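Local coordinates for protein membrane-anchored mycosin mycp1 (Mycobacterium thermoresistibile, PDB 4HVL) that probably cleaves proteins as a subtilisin-like serine protease, serving as an essential component of the type VII (ESX-1) secretion system, at residues A[33-38]-A[305-310]. Numbering follows the deposited sequence.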
ATOM      1  N   THR A  33       5.560 -19.209  -2.583  1.00 16.95           N
ATOM      2  CA  THR A  33       5.886 -20.527  -2.085  1.00 16.72           C
ATOM      3  C   THR A  33       6.013 -20.528  -0.542  1.00 17.07           C
ATOM      4  O   THR A  33       5.484 -19.643   0.134  1.00 17.12           O
ATOM      5  CB  THR A  33       7.107 -21.120  -2.866  1.00 16.74           C
ATOM      6  OG1 THR A  33       7.328 -22.465  -2.464  1.00 16.89           O
ATOM      7  CG2 THR A  33       8.417 -20.301  -2.694  1.00 17.75           C
ATOM      8  N   VAL A  34       6.701 -21.522  -0.009  1.00 17.21           N
ATOM      9  CA  VAL A  34       6.811 -21.725   1.428  1.00 18.52           C
ATOM     10  C   VAL A  34       8.225 -22.139   1.781  1.00 19.86           C
ATOM     11  O   VAL A  34       8.941 -22.709   0.949  1.00 21.04           O
ATOM     12  CB  VAL A  34       5.826 -22.820   1.911  1.00 18.53           C
ATOM     13  CG1 VAL A  34       4.393 -22.412   1.602  1.00 19.30           C
ATOM     14  CG2 VAL A  34       6.129 -24.163   1.250  1.00 17.69           C
ATOM     15  N   TYR A  35       8.643 -21.818   3.004  1.00 19.21           N
ATOM     16  CA  TYR A  35       9.883 -22.356   3.543  1.00 19.29           C
ATOM     17  C   TYR A  35       9.666 -23.826   3.882  1.00 20.49           C
ATOM     18  O   TYR A  35       8.596 -24.207   4.399  1.00 19.68           O
ATOM     19  CB  TYR A  35      10.338 -21.580   4.784  1.00 19.30           C
ATOM     20  CG  TYR A  35      11.056 -20.298   4.450  1.00 20.00           C
ATOM     21  CD1 TYR A  35      12.381 -20.314   4.023  1.00 20.27           C
ATOM     22  CD2 TYR A  35      10.406 -19.067   4.534  1.00 20.50           C
ATOM     23  CE1 TYR A  35      13.049 -19.142   3.718  1.00 21.24           C
ATOM     24  CE2 TYR A  35      11.072 -17.885   4.214  1.00 21.11           C
ATOM     25  CZ  TYR A  35      12.388 -17.936   3.805  1.00 21.20           C
ATOM     26  OH  TYR A  35      13.050 -16.785   3.466  1.00 23.16           O
ATOM     27  N   PRO A  36      10.677 -24.668   3.596  1.00 21.64           N
ATOM     28  CA  PRO A  36      10.576 -26.064   3.970  1.00 22.87           C
ATOM     29  C   PRO A  36      10.177 -26.213   5.424  1.00 23.76           C
ATOM     30  O   PRO A  36      10.654 -25.463   6.248  1.00 23.99           O
ATOM     31  CB  PRO A  36      11.999 -26.577   3.737  1.00 23.39           C
ATOM     32  CG  PRO A  36      12.467 -25.769   2.570  1.00 22.41           C
ATOM     33  CD  PRO A  36      11.932 -24.393   2.872  1.00 21.65           C
ATOM     34  N   ASP A  37       9.262 -27.143   5.699  1.00 25.98           N
ATOM     35  CA  ASP A  37       8.823 -27.489   7.040  1.00 27.91           C
ATOM     36  C   ASP A  37       8.105 -26.371   7.812  1.00 27.16           C
ATOM     37  O   ASP A  37       8.138 -26.372   9.020  1.00 28.84           O
ATOM     38  CB  ASP A  37      10.021 -28.001   7.849  1.00 30.44           C
ATOM     39  CG  ASP A  37      10.756 -29.099   7.131  1.00 31.83           C
ATOM     40  OD1 ASP A  37      10.116 -30.149   6.871  1.00 32.88           O
ATOM     41  OD2 ASP A  37      11.959 -28.900   6.802  1.00 32.57           O
ATOM     42  N   SER A  38       7.454 -25.442   7.118  1.00 25.00           N
ATOM     43  CA  SER A  38       6.624 -24.427   7.774  1.00 24.46           C
ATOM     44  C   SER A  38       5.316 -25.056   8.252  1.00 25.44           C
ATOM     45  O   SER A  38       4.729 -25.879   7.559  1.00 25.78           O
ATOM     46  CB  SER A  38       6.302 -23.292   6.792  1.00 23.11           C
ATOM     47  OG  SER A  38       7.474 -22.596   6.381  1.00 21.58           O
ATOM     48  N   LEU A 305      15.220 -18.915  -1.666  1.00 25.80           N
ATOM     49  CA  LEU A 305      14.027 -18.341  -1.013  1.00 24.43           C
ATOM     50  C   LEU A 305      14.300 -17.055  -0.232  1.00 23.29           C
ATOM     51  O   LEU A 305      15.337 -16.910   0.417  1.00 23.08           O
ATOM     52  CB  LEU A 305      13.389 -19.361  -0.078  1.00 24.42           C
ATOM     53  CG  LEU A 305      12.998 -20.666  -0.771  1.00 24.88           C
ATOM     54  CD1 LEU A 305      12.374 -21.635   0.214  1.00 25.59           C
ATOM     55  CD2 LEU A 305      12.071 -20.403  -1.948  1.00 24.87           C
ATOM     56  N   VAL A 306      13.352 -16.128  -0.296  1.00 21.71           N
ATOM     57  CA  VAL A 306      13.406 -14.920   0.515  1.00 20.92           C
ATOM     58  C   VAL A 306      12.058 -14.773   1.237  1.00 20.12           C
ATOM     59  O   VAL A 306      11.068 -15.414   0.856  1.00 18.93           O
ATOM     60  CB  VAL A 306      13.743 -13.667  -0.334  1.00 20.93           C
ATOM     61  CG1 VAL A 306      15.114 -13.814  -0.982  1.00 21.42           C
ATOM     62  CG2 VAL A 306      12.674 -13.415  -1.381  1.00 20.90           C
ATOM     63  N   PRO A 307      12.024 -13.983   2.319  1.00 20.14           N
ATOM     64  CA  PRO A 307      10.773 -13.864   3.068  1.00 19.35           C
ATOM     65  C   PRO A 307       9.772 -13.001   2.332  1.00 18.27           C
ATOM     66  O   PRO A 307      10.141 -12.255   1.426  1.00 19.65           O
ATOM     67  CB  PRO A 307      11.199 -13.193   4.388  1.00 19.89           C
ATOM     68  CG  PRO A 307      12.697 -13.287   4.438  1.00 20.46           C
ATOM     69  CD  PRO A 307      13.161 -13.343   3.021  1.00 20.80           C
ATOM     70  N   VAL A 308       8.506 -13.121   2.691  1.00 17.58           N
ATOM     71  CA  VAL A 308       7.487 -12.185   2.244  1.00 16.37           C
ATOM     72  C   VAL A 308       7.631 -10.931   3.123  1.00 16.47           C
ATOM     73  O   VAL A 308       7.459 -10.990   4.347  1.00 16.03           O
ATOM     74  CB  VAL A 308       6.072 -12.785   2.416  1.00 16.55           C
ATOM     75  CG1 VAL A 308       5.000 -11.799   2.005  1.00 15.93           C
ATOM     76  CG2 VAL A 308       5.927 -14.095   1.638  1.00 17.03           C
ATOM     77  N   ALA A 309       7.962  -9.802   2.503  1.00 16.12           N
ATOM     78  CA  ALA A 309       8.219  -8.573   3.227  1.00 16.26           C
ATOM     79  C   ALA A 309       7.946  -7.317   2.386  1.00 16.34           C
ATOM     80  O   ALA A 309       7.925  -7.363   1.167  1.00 15.77           O
ATOM     81  CB  ALA A 309       9.655  -8.558   3.718  1.00 16.72           C
ATOM     82  N   GLY A 310       7.764  -6.188   3.067  1.00 16.13           N
ATOM     83  CA  GLY A 310       7.682  -4.911   2.383  1.00 16.14           C
ATOM     84  C   GLY A 310       6.662  -3.984   3.002  1.00 15.81           C
ATOM     85  O   GLY A 310       5.742  -4.418   3.706  1.00 15.21           O
TER
HETATM   86  O   HOH W   1      15.633 -16.853   3.325  1.00 31.86           O
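Tyr35 and Leu305 lie alongside with their side chains running in opposite senses, ring CE1 of Tyr35 3.8 Å from CB of Leu305. CG of Tyr35 stands anti to its carbonyl carbon, beside the backbone N (chi1 -81°). OH of Tyr35 lies against the Val306-Pro307 peptide, 3.2 Å from C of Val306. The proline amide nitrogen has no hydrogen to give and its lone pair is tied up in the peptide, so the 3.2 Å approach between OH of Tyr35 and N of Pro307 is no hydrogen bond. Instead, the hydroxyl bonds to a water in the plane of the ring, 2.6 Å from OH of Tyr35, and that water donates to O of Leu305.

The two methyls of Leu305 part company: CD2 meets CG2 of Thr33 at 3.7 Å, whereas CD1 sits by O of Val34 and reaches CD of Pro36 tip to tip. Tyr35 also opens a type II turn to Ser38, whose N and OG both bond to O of Tyr35. Strand 305-307 leads to Gly310, the N-cap of helix 311-328, which carries the predicted catalytic Ser312. With no direct hydrogen bond, the polar link between the segments depends on one water on the subtilisin-like domain's surface.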